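Haloacid dehalogenase-like hydrolase (Salmonella enterica subsp. enterica serovar Typhi, PDB 4EZE) probably hydrolyses O-phosphoserine to serine and phosphate with magnesium as cofactor, the last step of serine biosynthesis, as a SerB-type member of the HAD superfamily. Local coordinates at residues I111-D114 with T118-A121. Residues are numbered along the deposited sequence; the frame is centred on the assembly and turned at random.
With NA (sodium ion), chain D.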
loop_
_atom_site.group_PDB
_atom_site.type_symbol
_atom_site.label_atom_id
_atom_site.label_comp_id
_atom_site.label_asym_id
_atom_site.label_seq_id
_atom_site.Cartn_x
_atom_site.Cartn_y
_atom_site.Cartn_z
ATOM N N ILE A 111 -6.467 -1.224 -8.465
ATOM C CA ILE A 111 -5.419 -0.968 -7.507
ATOM C C ILE A 111 -6.117 -0.764 -6.195
ATOM O O ILE A 111 -6.887 0.190 -6.063
ATOM C CB ILE A 111 -4.632 0.301 -7.855
ATOM C CG1 ILE A 111 -4.164 0.260 -9.301
ATOM C CG2 ILE A 111 -3.408 0.443 -6.964
ATOM C CD1 ILE A 111 -2.910 1.074 -9.524
ATOM N N ALA A 112 -5.874 -1.671 -5.243
ATOM C CA ALA A 112 -6.451 -1.581 -3.904
ATOM C C ALA A 112 -5.414 -1.005 -2.929
ATOM O O ALA A 112 -4.223 -1.347 -3.003
ATOM C CB ALA A 112 -6.884 -2.963 -3.428
ATOM N N PHE A 113 -5.870 -0.155 -2.011
ATOM C CA PHE A 113 -5.009 0.391 -0.943
ATOM C C PHE A 113 -5.552 0.072 0.445
ATOM O O PHE A 113 -6.727 0.261 0.700
ATOM C CB PHE A 113 -4.962 1.906 -1.028
ATOM C CG PHE A 113 -4.333 2.442 -2.274
ATOM C CD1 PHE A 113 -2.967 2.675 -2.326
ATOM C CD2 PHE A 113 -5.116 2.751 -3.379
ATOM C CE1 PHE A 113 -2.387 3.197 -3.466
ATOM C CE2 PHE A 113 -4.546 3.272 -4.521
ATOM C CZ PHE A 113 -3.174 3.503 -4.565
ATOM N N ASP A 114 -4.704 -0.396 1.354
ATOM C CA ASP A 114 -5.079 -0.418 2.761
ATOM C C ASP A 114 -5.262 1.061 3.139
ATOM O O ASP A 114 -4.776 1.938 2.422
ATOM C CB ASP A 114 -3.944 -1.047 3.589
ATOM C CG ASP A 114 -4.317 -1.246 5.060
ATOM O OD1 ASP A 114 -5.499 -1.073 5.399
ATOM O OD2 ASP A 114 -3.431 -1.589 5.877
ATOM N N THR A 118 -1.067 3.502 5.041
ATOM C CA THR A 118 -0.862 3.268 3.627
ATOM C C THR A 118 -1.433 4.430 2.816
ATOM O O THR A 118 -0.691 5.328 2.403
ATOM C CB THR A 118 -1.438 1.915 3.180
ATOM O OG1 THR A 118 -0.778 0.870 3.897
ATOM C CG2 THR A 118 -1.191 1.707 1.677
ATOM N N PHE A 119 -2.744 4.439 2.607
ATOM C CA PHE A 119 -3.373 5.550 1.896
ATOM C C PHE A 119 -3.219 6.851 2.685
ATOM O O PHE A 119 -3.002 7.908 2.110
ATOM C CB PHE A 119 -4.834 5.249 1.660
ATOM C CG PHE A 119 -5.474 6.126 0.632
ATOM C CD1 PHE A 119 -5.445 5.773 -0.722
ATOM C CD2 PHE A 119 -6.148 7.286 1.013
ATOM C CE1 PHE A 119 -6.053 6.583 -1.679
ATOM C CE2 PHE A 119 -6.765 8.098 0.064
ATOM C CZ PHE A 119 -6.715 7.751 -1.284
ATOM N N ILE A 120 -3.307 6.766 4.011
ATOM C CA ILE A 120 -3.085 7.935 4.866
ATOM C C ILE A 120 -1.893 7.635 5.735
ATOM O O ILE A 120 -1.605 6.469 5.965
ATOM C CB ILE A 120 -4.323 8.269 5.734
ATOM C CG1 ILE A 120 -4.734 7.072 6.597
ATOM C CG2 ILE A 120 -5.501 8.679 4.857
ATOM C CD1 ILE A 120 -5.805 7.420 7.619
ATOM N N ALA A 121 -1.162 8.657 6.182
ATOM C CA ALA A 121 0.014 8.383 7.010
ATOM C C ALA A 121 -0.374 7.884 8.401
ATOM O O ALA A 121 0.390 7.155 9.056
ATOM C CB ALA A 121 0.913 9.609 7.107
HETATM NA NA NA D . -2.295 -0.484 7.468
HETATM O O HOH W 1 -2.009 -2.373 8.380
HETATM O O HOH W 2 -1.752 -0.133 9.906
#
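Phe113 holds CG beside its backbone N (chi1 -64°) and Phe119 swings CG opposite its own (chi1 -164°), and with these torsions the two rings meet edge-to-face. The edge of Phe119 comes over one face of Phe113, and Phe119 CD1 lies 3.8 Å from Phe113 CG. The ring planes are turned 71° apart, with centroids 5.5 Å from each other. Thr118 CG2 sits at the edge of the Phe113 ring, near its plane. Leu184, from helix 184-193, touches both phenylalanines, and Phe306 adds a second edge-to-face partner for Phe113.

Asp114 follows at the N-cap position of the short helix 115-119, and its O accepts a bent bond of 3.2 Å from Phe119 N, five residues on, which reaches the oxygen from outside the carbonyl plane. Thr118 CB packs against Asp114 O at 3.4 Å, while Thr118 OG1 faces Asp114 CB and makes a weak hydrogen bond to Asp270.

This is the end of strand 110-113 in the parallel sheet of the HAD Rossmann-like fold, where the DxD motif begins. Asp114, the predicted nucleophile, binds the sodium ion through OD2 at 2.2 Å; Asp116 O, Asp270 OD1 and two waters complete the set. Sodium probably stands where magnesium would bind. The aromatic pair lies next to this metal-binding carboxylate, whose OD2 is committed to the metal, consistent with OD1 being the attacking oxygen.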